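Local coordinates for odorant-binding protein (Phormia regina, PDB 5DIC), which binds fatty acids, two palmitates being held in its helical cavity, and probably carries them in the secretions of the blowfly's oral disk, at residues E18-E23 with C51-K55; H1-T5 with K72-F77. One frame throughout, in Å; residues are numbered along the deposited sequence.

Interaction 1: E18-E23 with C51-K55. With PLM (palmitic acid), chain B.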
ATOM      1  N   GLU A  18      -4.884   2.609 -13.020  1.00 12.80           N
ATOM      2  CA  GLU A  18      -5.339   3.930 -12.610  1.00 13.05           C
ATOM      3  C   GLU A  18      -4.183   4.752 -12.058  1.00 11.95           C
ATOM      4  O   GLU A  18      -4.065   5.943 -12.342  1.00 12.61           O
ATOM      5  CB  GLU A  18      -6.403   3.827 -11.510  1.00 14.14           C
ATOM      6  CG  GLU A  18      -7.763   3.356 -11.974  1.00 15.84           C
ATOM      7  CD  GLU A  18      -8.667   2.909 -10.835  1.00 17.65           C
ATOM      8  OE1 GLU A  18      -8.202   2.725  -9.687  1.00 18.32           O
ATOM      9  OE2 GLU A  18      -9.877   2.725 -11.115  1.00 22.16           O
ATOM     10  N   CYS A  19      -3.365   4.139 -11.223  1.00 11.12           N
ATOM     11  CA  CYS A  19      -2.300   4.873 -10.551  1.00 10.93           C
ATOM     12  C   CYS A  19      -1.096   5.153 -11.402  1.00 10.62           C
ATOM     13  O   CYS A  19      -0.436   6.188 -11.250  1.00 11.20           O
ATOM     14  CB  CYS A  19      -1.959   4.146  -9.279  1.00 11.14           C
ATOM     15  SG  CYS A  19      -3.287   4.284  -8.047  1.00 12.12           S
ATOM     16  N   VAL A  20      -0.786   4.273 -12.354  1.00 11.45           N
ATOM     17  CA  VAL A  20       0.269   4.578 -13.314  1.00 11.58           C
ATOM     18  C   VAL A  20      -0.086   5.860 -14.070  1.00 12.17           C
ATOM     19  O   VAL A  20       0.754   6.730 -14.296  1.00 12.33           O
ATOM     20  CB  VAL A  20       0.483   3.389 -14.290  1.00 13.08           C
ATOM     21  CG1 VAL A  20       1.216   3.818 -15.552  1.00 14.81           C
ATOM     22  CG2 VAL A  20       1.233   2.250 -13.593  1.00 13.86           C
ATOM     23  N   LYS A  21      -1.353   5.976 -14.472  1.00 12.64           N
ATOM     24  CA  LYS A  21      -1.814   7.176 -15.165  1.00 14.41           C
ATOM     25  C   LYS A  21      -1.832   8.403 -14.234  1.00 13.26           C
ATOM     26  O   LYS A  21      -1.252   9.440 -14.543  1.00 13.15           O
ATOM     27  CB  LYS A  21      -3.202   6.939 -15.744  1.00 15.31           C
ATOM     28  CG  LYS A  21      -3.733   8.124 -16.528  1.00 22.05           C
ATOM     29  CD  LYS A  21      -5.086   7.839 -17.179  1.00 28.31           C
ATOM     30  CE  LYS A  21      -5.583   9.048 -17.954  1.00 31.99           C
ATOM     31  NZ  LYS A  21      -6.877   8.781 -18.640  1.00 41.73           N
ATOM     32  N   GLN A  22      -2.462   8.263 -13.071  1.00 12.07           N
ATOM     33  CA  GLN A  22      -2.683   9.408 -12.191  1.00 11.89           C
ATOM     34  C   GLN A  22      -1.381   9.992 -11.674  1.00 11.99           C
ATOM     35  O   GLN A  22      -1.220  11.219 -11.577  1.00 12.19           O
ATOM     36  CB  GLN A  22      -3.550   9.010 -10.998  1.00 11.95           C
ATOM     37  CG  GLN A  22      -3.901  10.157 -10.081  1.00 13.25           C
ATOM     38  CD  GLN A  22      -4.860   9.740  -9.012  1.00 13.84           C
ATOM     39  OE1 GLN A  22      -6.020   9.495  -9.273  1.00 15.78           O
ATOM     40  NE2 GLN A  22      -4.356   9.586  -7.794  1.00 13.93           N
ATOM     41  N   GLU A  23      -0.419   9.113 -11.363  1.00 11.02           N
ATOM     42  CA  GLU A  23       0.862   9.545 -10.798  1.00 10.25           C
ATOM     43  C   GLU A  23       1.971   9.665 -11.849  1.00 10.71           C
ATOM     44  O   GLU A  23       3.129   9.865 -11.510  1.00 11.44           O
ATOM     45  CB  GLU A  23       1.270   8.662  -9.637  1.00 10.79           C
ATOM     46  CG  GLU A  23       0.169   8.483  -8.594  1.00 10.69           C
ATOM     47  CD  GLU A  23      -0.295   9.731  -7.876  1.00 11.21           C
ATOM     48  OE1 GLU A  23       0.526  10.634  -7.620  1.00 12.50           O
ATOM     49  OE2 GLU A  23      -1.482   9.748  -7.480  1.00 12.62           O
ATOM     50  N   CYS A  51      -1.013   6.274  -4.179  1.00  9.32           N
ATOM     51  CA  CYS A  51      -2.222   6.193  -4.979  1.00  9.62           C
ATOM     52  C   CYS A  51      -2.913   4.841  -4.842  1.00  9.79           C
ATOM     53  O   CYS A  51      -4.129   4.767  -4.704  1.00 10.49           O
ATOM     54  CB  CYS A  51      -1.893   6.481  -6.444  1.00 10.16           C
ATOM     55  SG  CYS A  51      -3.232   6.331  -7.611  1.00 12.02           S
ATOM     56  N   PHE A  52      -2.127   3.760  -4.894  1.00  9.59           N
ATOM     57  CA  PHE A  52      -2.714   2.440  -4.846  1.00  9.72           C
ATOM     58  C   PHE A  52      -3.485   2.281  -3.545  1.00  9.40           C
ATOM     59  O   PHE A  52      -4.615   1.784  -3.538  1.00 10.63           O
ATOM     60  CB  PHE A  52      -1.626   1.396  -5.035  1.00 10.40           C
ATOM     61  CG  PHE A  52      -2.156   0.001  -5.093  1.00 11.41           C
ATOM     62  CD1 PHE A  52      -2.588  -0.534  -6.298  1.00 12.99           C
ATOM     63  CD2 PHE A  52      -2.252  -0.767  -3.959  1.00 12.62           C
ATOM     64  CE1 PHE A  52      -3.105  -1.807  -6.358  1.00 14.86           C
ATOM     65  CE2 PHE A  52      -2.784  -2.052  -4.007  1.00 15.02           C
ATOM     66  CZ  PHE A  52      -3.211  -2.544  -5.217  1.00 15.80           C
ATOM     67  N   PHE A  53      -2.849   2.628  -2.436  1.00  9.79           N
ATOM     68  CA  PHE A  53      -3.514   2.516  -1.145  1.00  9.41           C
ATOM     69  C   PHE A  53      -4.703   3.418  -0.976  1.00  9.40           C
ATOM     70  O   PHE A  53      -5.658   3.058  -0.277  1.00 10.68           O
ATOM     71  CB  PHE A  53      -2.467   2.629  -0.021  1.00 10.27           C
ATOM     72  CG  PHE A  53      -1.534   1.432  -0.013  1.00 11.71           C
ATOM     73  CD1 PHE A  53      -2.027   0.149   0.180  1.00 13.08           C
ATOM     74  CD2 PHE A  53      -0.193   1.589  -0.268  1.00 13.16           C
ATOM     75  CE1 PHE A  53      -1.192  -0.947   0.109  1.00 14.64           C
ATOM     76  CE2 PHE A  53       0.667   0.510  -0.328  1.00 14.33           C
ATOM     77  CZ  PHE A  53       0.156  -0.766  -0.149  1.00 15.64           C
ATOM     78  N   GLU A  54      -4.677   4.557  -1.650  1.00  9.35           N
ATOM     79  CA  GLU A  54      -5.867   5.403  -1.730  1.00 10.33           C
ATOM     80  C   GLU A  54      -6.995   4.719  -2.520  1.00 10.93           C
ATOM     81  O   GLU A  54      -8.148   4.682  -2.082  1.00 11.16           O
ATOM     82  CB  GLU A  54      -5.527   6.760  -2.345  1.00 10.72           C
ATOM     83  CG  GLU A  54      -4.644   7.634  -1.483  1.00 10.89           C
ATOM     84  CD  GLU A  54      -4.060   8.843  -2.187  1.00 11.06           C
ATOM     85  OE1 GLU A  54      -4.120   8.918  -3.440  1.00 12.87           O
ATOM     86  OE2 GLU A  54      -3.510   9.727  -1.480  1.00 11.89           O
ATOM     87  N   LYS A  55      -6.657   4.172  -3.698  1.00 10.90           N
ATOM     88  CA  LYS A  55      -7.694   3.613  -4.550  1.00 11.63           C
ATOM     89  C   LYS A  55      -8.347   2.364  -3.945  1.00 11.41           C
ATOM     90  O   LYS A  55      -9.503   2.083  -4.247  1.00 13.87           O
ATOM     91  CB  LYS A  55      -7.126   3.261  -5.919  1.00 12.95           C
ATOM     92  CG  LYS A  55      -6.616   4.398  -6.755  1.00 13.62           C
ATOM     93  CD  LYS A  55      -7.645   5.443  -7.100  1.00 16.94           C
ATOM     94  CE  LYS A  55      -6.974   6.531  -7.919  1.00 17.86           C
ATOM     95  NZ  LYS A  55      -7.845   7.690  -8.180  1.00 21.42           N
TER
HETATM   96  C1  PLM B 201      -8.314  -4.422  -3.691  1.00 22.05           C
HETATM   97  O1  PLM B 201      -8.568  -4.438  -2.457  1.00 27.33           O
HETATM   98  O2  PLM B 201      -8.820  -3.585  -4.459  1.00 22.93           O
HETATM   99  C2  PLM B 201      -7.331  -5.378  -4.321  1.00 23.19           C
HETATM  100  C3  PLM B 201      -6.563  -6.204  -3.299  1.00 26.37           C
HETATM  101  C4  PLM B 201      -5.535  -5.368  -2.566  1.00 29.05           C
HETATM  102  C5  PLM B 201      -4.573  -6.299  -1.849  1.00 39.22           C
HETATM  103  C6  PLM B 201      -3.731  -5.547  -0.846  1.00 37.17           C
HETATM  104  C7  PLM B 201      -4.542  -5.229   0.390  1.00 29.01           C
HETATM  105  C8  PLM B 201      -3.562  -4.691   1.401  1.00 27.89           C
HETATM  106  C9  PLM B 201      -4.337  -3.818   2.357  1.00 25.13           C
HETATM  107  CA  PLM B 201      -3.587  -3.452   3.628  1.00 34.89           C
HETATM  108  CB  PLM B 201      -3.200  -1.995   3.764  1.00 28.87           C
HETATM  109  CC  PLM B 201      -2.050  -1.797   4.747  1.00 25.58           C
HETATM  110  CD  PLM B 201      -0.973  -0.885   4.164  1.00 21.84           C
HETATM  111  CE  PLM B 201      -1.446   0.563   3.937  1.00 20.15           C
HETATM  112  CF  PLM B 201      -0.283   1.463   3.480  1.00 19.44           C
HETATM  113  CG  PLM B 201      -0.633   2.933   3.302  1.00 20.86           C
HETATM  114  O   HOH W   1      -5.954   8.708  -5.502  1.00 19.11           O
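The first disulfide of the insect odorant-binding protein fold sits here, joining the C-terminal end of helix 6-22 to the last turn of helix 43-55. C19 SG and C51 SG are 2.1 Å apart, with a chi3 of -81°, and the bond draws the two CA atoms to 5.7 Å. The short helical segments cross at 128° with their axes 9.8 Å apart, so around the sulfurs the gap is filled by side chains: the aliphatic part of K55 lies along the bridge, its CG 3.6 Å from C19 SG. K55 then reaches over to Q22, giving a hydrogen bond from NZ to OE1 of 2.8 Å. The amide NE2 of Q22 donates to E23 OE2 at 2.9 Å and also to a water, 2.9 Å away, which in turn donates to E54 OE1 at 2.8 Å. Both E23 and E54 form salt bridges with R97, at the start of helix 97-113, so a third helix joins this polar cluster. On another side of helix 43-55, F53 lays a ring face against the palmitate of chain B, with CG 3.7 Å from its CF. The bridge is one of three, with C47-C98 and C89-C107, whose interlocking between helices marks the insect odorant-binding proteins of the PBP/GOBP family.

Interaction 2: H1-T5 with K72-F77; sequences HLELT and KLSPHF. With PLM (palmitic acid), chain B; PLM (palmitic acid), chain C.
Residues 1-5 run as an extended, irregular segment, with phi/psi of -53/126 at L2, -105/105 at E3 and -72/142 at L4, and end at T5, the N-cap of the helix that follows. Residues 72-77 form the last turns of a helix, kinked at P75 and H76, whose backbone N atoms make no bond to the preceding turn; F77 N to L73 O, 2.9 Å, restores the pattern. The closest CA pair is L2 and H76, 6.5 Å apart. H76, with chi1 t and chi2 68°, points toward the N terminus. H1 N donates a 2.8 Å hydrogen bond to H76 NE2, and H1 O lies over one face of that imidazole. L2 (m, t) enters the groove beside the helix: CD1 is 4.0 Å from L73 CD2, CG 3.8 Å from F77 CE2, and CD2 4.0 Å from H76 CB. H1 brings CD2 within 3.5 Å of F77 CZ, the two rings meeting edge to edge. Both palmitates lie alongside. F77 turns a face to the chain C lipid, CG 3.6 Å from its CF; L73 CD1 is 3.5 Å from CA of the chain B lipid; and K72 NZ donates a 2.6 Å hydrogen bond to the chain B carboxylate O1. L4 CD1 comes within 3.0 Å of O1 of the chain C palmitate, and C9 of that lipid lies at the edge of the H1 ring, so residues 1-5 also line the fatty-acid pocket. L4 leans on K9 and V12 of helix 6-22, L73 and F77 pack on V82 of helix 79-89, and H1 and F77 touch K112 of helix 97-113.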
ATOM      1  N   HIS A   1       1.135 -15.321   4.072  1.00 36.60           N
ATOM      2  CA  HIS A   1       0.819 -14.060   3.330  1.00 33.08           C
ATOM      3  C   HIS A   1      -0.491 -14.188   2.555  1.00 30.86           C
ATOM      4  O   HIS A   1      -1.056 -15.275   2.416  1.00 35.61           O
ATOM      5  CB  HIS A   1       1.981 -13.695   2.388  1.00 42.08           C
ATOM      6  CG  HIS A   1       2.002 -12.258   1.944  1.00 50.86           C
ATOM      7  ND1 HIS A   1       2.825 -11.806   0.934  1.00 61.00           N
ATOM      8  CD2 HIS A   1       1.298 -11.176   2.359  1.00 41.46           C
ATOM      9  CE1 HIS A   1       2.634 -10.510   0.757  1.00 53.40           C
ATOM     10  NE2 HIS A   1       1.707 -10.105   1.607  1.00 46.81           N
ATOM     11  N   LEU A   2      -0.995 -13.049   2.111  1.00 31.44           N
ATOM     12  CA  LEU A   2      -2.179 -12.973   1.293  1.00 32.69           C
ATOM     13  C   LEU A   2      -2.102 -13.865   0.072  1.00 31.94           C
ATOM     14  O   LEU A   2      -1.163 -13.808  -0.726  1.00 35.38           O
ATOM     15  CB  LEU A   2      -2.412 -11.537   0.828  1.00 34.33           C
ATOM     16  CG  LEU A   2      -2.828 -10.537   1.894  1.00 30.41           C
ATOM     17  CD1 LEU A   2      -2.959  -9.161   1.268  1.00 32.91           C
ATOM     18  CD2 LEU A   2      -4.125 -10.950   2.585  1.00 29.93           C
ATOM     19  N   GLU A   3      -3.116 -14.698  -0.054  1.00 32.98           N
ATOM     20  CA  GLU A   3      -3.380 -15.377  -1.294  1.00 35.93           C
ATOM     21  C   GLU A   3      -4.586 -14.643  -1.872  1.00 34.60           C
ATOM     22  O   GLU A   3      -5.709 -14.789  -1.376  1.00 45.24           O
ATOM     23  CB  GLU A   3      -3.657 -16.859  -1.037  1.00 38.48           C
ATOM     24  CG  GLU A   3      -2.584 -17.556  -0.196  1.00 44.91           C
ATOM     25  CD  GLU A   3      -2.875 -17.587   1.308  1.00 45.02           C
ATOM     26  OE1 GLU A   3      -3.577 -16.691   1.836  1.00 48.46           O
ATOM     27  OE2 GLU A   3      -2.380 -18.516   1.981  1.00 52.45           O
ATOM     28  N   LEU A   4      -4.352 -13.819  -2.898  1.00 23.90           N
ATOM     29  CA  LEU A   4      -5.412 -13.000  -3.470  1.00 22.71           C
ATOM     30  C   LEU A   4      -6.362 -13.881  -4.246  1.00 21.84           C
ATOM     31  O   LEU A   4      -5.960 -14.837  -4.929  1.00 22.94           O
ATOM     32  CB  LEU A   4      -4.874 -11.939  -4.429  1.00 21.27           C
ATOM     33  CG  LEU A   4      -3.886 -10.930  -3.861  1.00 25.02           C
ATOM     34  CD1 LEU A   4      -3.661  -9.824  -4.878  1.00 28.26           C
ATOM     35  CD2 LEU A   4      -4.362 -10.347  -2.540  1.00 26.94           C
ATOM     36  N   THR A   5      -7.630 -13.550  -4.147  1.00 20.61           N
ATOM     37  CA  THR A   5      -8.652 -14.219  -4.934  1.00 20.95           C
ATOM     38  C   THR A   5      -8.554 -13.694  -6.387  1.00 19.52           C
ATOM     39  O   THR A   5      -7.919 -12.679  -6.652  1.00 18.65           O
ATOM     40  CB  THR A   5     -10.055 -13.910  -4.407  1.00 22.50           C
ATOM     41  OG1 THR A   5     -10.313 -12.516  -4.558  1.00 22.02           O
ATOM     42  CG2 THR A   5     -10.213 -14.301  -2.955  1.00 25.91           C
ATOM     43  N   LYS A  72      -9.641  -6.115   5.034  1.00 13.35           N
ATOM     44  CA  LYS A  72      -8.791  -6.742   4.042  1.00 13.76           C
ATOM     45  C   LYS A  72      -7.730  -7.651   4.614  1.00 13.43           C
ATOM     46  O   LYS A  72      -7.350  -8.638   3.974  1.00 15.46           O
ATOM     47  CB  LYS A  72      -8.210  -5.721   3.092  1.00 14.36           C
ATOM     48  CG  LYS A  72      -9.284  -5.038   2.244  1.00 16.43           C
ATOM     49  CD  LYS A  72      -8.672  -4.054   1.258  1.00 19.19           C
ATOM     50  CE  LYS A  72      -9.727  -3.303   0.500  1.00 24.48           C
ATOM     51  NZ  LYS A  72     -10.346  -4.118  -0.553  1.00 27.99           N
ATOM     52  N   LEU A  73      -7.190  -7.334   5.794  1.00 12.11           N
ATOM     53  CA  LEU A  73      -6.062  -8.060   6.329  1.00 12.00           C
ATOM     54  C   LEU A  73      -6.387  -8.989   7.485  1.00 11.38           C
ATOM     55  O   LEU A  73      -5.654  -9.963   7.703  1.00 12.20           O
ATOM     56  CB  LEU A  73      -4.957  -7.120   6.795  1.00 11.56           C
ATOM     57  CG  LEU A  73      -4.316  -6.211   5.765  1.00 13.52           C
ATOM     58  CD1 LEU A  73      -3.205  -5.432   6.438  1.00 14.92           C
ATOM     59  CD2 LEU A  73      -3.773  -7.008   4.597  1.00 14.80           C
ATOM     60  N   SER A  74      -7.450  -8.730   8.240  1.00 11.89           N
ATOM     61  CA  SER A  74      -7.705  -9.554   9.441  1.00 12.49           C
ATOM     62  C   SER A  74      -7.920 -11.038   9.135  1.00 11.17           C
ATOM     63  O   SER A  74      -7.409 -11.870   9.860  1.00 11.97           O
ATOM     64  CB  SER A  74      -8.859  -9.020  10.300  1.00 14.60           C
ATOM     65  OG  SER A  74      -8.508  -7.792  10.888  1.00 17.10           O
ATOM     66  N   PRO A  75      -8.677 -11.379   8.076  1.00 11.71           N
ATOM     67  CA  PRO A  75      -8.941 -12.813   7.887  1.00 12.28           C
ATOM     68  C   PRO A  75      -7.678 -13.647   7.766  1.00 12.12           C
ATOM     69  O   PRO A  75      -7.611 -14.743   8.334  1.00 12.61           O
ATOM     70  CB  PRO A  75      -9.842 -12.839   6.643  1.00 13.19           C
ATOM     71  CG  PRO A  75     -10.580 -11.508   6.719  1.00 13.53           C
ATOM     72  CD  PRO A  75      -9.499 -10.548   7.182  1.00 13.04           C
ATOM     73  N   HIS A  76      -6.684 -13.140   7.045  1.00 11.12           N
ATOM     74  CA  HIS A  76      -5.456 -13.904   6.872  1.00 11.67           C
ATOM     75  C   HIS A  76      -4.445 -13.698   8.007  1.00 11.58           C
ATOM     76  O   HIS A  76      -3.719 -14.639   8.357  1.00 12.53           O
ATOM     77  CB  HIS A  76      -4.767 -13.591   5.531  1.00 13.15           C
ATOM     78  CG  HIS A  76      -3.489 -14.353   5.350  1.00 14.00           C
ATOM     79  ND1 HIS A  76      -3.463 -15.720   5.186  1.00 15.74           N
ATOM     80  CD2 HIS A  76      -2.193 -13.966   5.441  1.00 15.54           C
ATOM     81  CE1 HIS A  76      -2.213 -16.137   5.162  1.00 17.32           C
ATOM     82  NE2 HIS A  76      -1.423 -15.089   5.302  1.00 17.74           N
ATOM     83  N   PHE A  77      -4.307 -12.461   8.490  1.00 11.45           N
ATOM     84  CA  PHE A  77      -3.215 -12.130   9.418  1.00 11.95           C
ATOM     85  C   PHE A  77      -3.624 -12.168  10.893  1.00 12.19           C
ATOM     86  O   PHE A  77      -2.757 -12.193  11.759  1.00 13.38           O
ATOM     87  CB  PHE A  77      -2.603 -10.775   9.063  1.00 12.73           C
ATOM     88  CG  PHE A  77      -1.823 -10.791   7.787  1.00 13.00           C
ATOM     89  CD1 PHE A  77      -0.544 -11.314   7.782  1.00 15.48           C
ATOM     90  CD2 PHE A  77      -2.322 -10.276   6.619  1.00 14.36           C
ATOM     91  CE1 PHE A  77       0.222 -11.310   6.636  1.00 15.93           C
ATOM     92  CE2 PHE A  77      -1.581 -10.279   5.468  1.00 15.45           C
ATOM     93  CZ  PHE A  77      -0.313 -10.806   5.479  1.00 15.65           C
TER
HETATM   94  C1  PLM B 201      -8.314  -4.422  -3.691  1.00 22.05           C
HETATM   95  O1  PLM B 201      -8.568  -4.438  -2.457  1.00 27.33           O
HETATM   96  O2  PLM B 201      -8.820  -3.585  -4.459  1.00 22.93           O
HETATM   97  C2  PLM B 201      -7.331  -5.378  -4.321  1.00 23.19           C
HETATM   98  C3  PLM B 201      -6.563  -6.204  -3.299  1.00 26.37           C
HETATM   99  C4  PLM B 201      -5.535  -5.368  -2.566  1.00 29.05           C
HETATM  100  C5  PLM B 201      -4.573  -6.299  -1.849  1.00 39.22           C
HETATM  101  C6  PLM B 201      -3.731  -5.547  -0.846  1.00 37.17           C
HETATM  102  C7  PLM B 201      -4.542  -5.229   0.390  1.00 29.01           C
HETATM  103  C8  PLM B 201      -3.562  -4.691   1.401  1.00 27.89           C
HETATM  104  C9  PLM B 201      -4.337  -3.818   2.357  1.00 25.13           C
HETATM  105  CA  PLM B 201      -3.587  -3.452   3.628  1.00 34.89           C
HETATM  106  CB  PLM B 201      -3.200  -1.995   3.764  1.00 28.87           C
HETATM  107  CC  PLM B 201      -2.050  -1.797   4.747  1.00 25.58           C
HETATM  108  CD  PLM B 201      -0.973  -0.885   4.164  1.00 21.84           C
HETATM  109  CE  PLM B 201      -1.446   0.563   3.937  1.00 20.15           C
HETATM  110  CF  PLM B 201      -0.283   1.463   3.480  1.00 19.44           C
HETATM  111  CG  PLM B 201      -0.633   2.933   3.302  1.00 20.86           C
HETATM  112  C1  PLM C 202      -0.500  -8.709  -6.886  1.00 40.43           C
HETATM  113  O1  PLM C 202      -1.575  -9.355  -6.964  1.00 55.46           O
HETATM  114  O2  PLM C 202       0.176  -8.393  -7.896  1.00 48.85           O
HETATM  115  C2  PLM C 202       0.022  -8.306  -5.524  1.00 35.86           C
HETATM  116  C3  PLM C 202      -0.679  -7.042  -5.015  1.00 31.27           C
HETATM  117  C4  PLM C 202      -0.018  -6.514  -3.740  1.00 33.02           C
HETATM  118  C5  PLM C 202      -0.911  -5.539  -2.979  1.00 35.63           C
HETATM  119  C6  PLM C 202      -0.206  -4.884  -1.785  1.00 35.72           C
HETATM  120  C7  PLM C 202      -0.020  -5.846  -0.614  1.00 36.93           C
HETATM  121  C8  PLM C 202       0.349  -5.124   0.683  1.00 37.91           C
HETATM  122  C9  PLM C 202       0.012  -5.998   1.886  1.00 37.66           C
HETATM  123  CA  PLM C 202       0.571  -5.459   3.198  1.00 35.04           C
HETATM  124  CB  PLM C 202       0.540  -6.560   4.252  1.00 32.84           C
HETATM  125  CC  PLM C 202       0.736  -6.039   5.674  1.00 32.56           C
HETATM  126  CD  PLM C 202       0.359  -7.129   6.670  1.00 26.64           C
HETATM  127  CE  PLM C 202       0.397  -6.735   8.143  1.00 30.07           C
HETATM  128  CF  PLM C 202      -0.176  -7.861   9.006  1.00 31.16           C
HETATM  129  CG  PLM C 202      -0.135  -7.616  10.504  1.00 27.48           C

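How the interactions relate
From the N terminus, residues 1-5 lead into helix 6-22, whose far end supplies the first half of interaction 1. The chain passes through helix 27-34 and returns along helix 43-55, where the disulfide closes the smaller loop. It continues through the short strands 59-60 and 63-64 into helix 66-77, whose C-terminal end meets residues 1-5 and closes the larger loop, so interaction 1 is nested within interaction 2. Their centres are 21 Å apart and they do not touch; helix 6-22 links them through the chain, and the chain B palmitate, contacted by both, links them across the cavity. Interaction 1 is fixed by a covalent bond, whereas interaction 2 is a noncovalent surface contact.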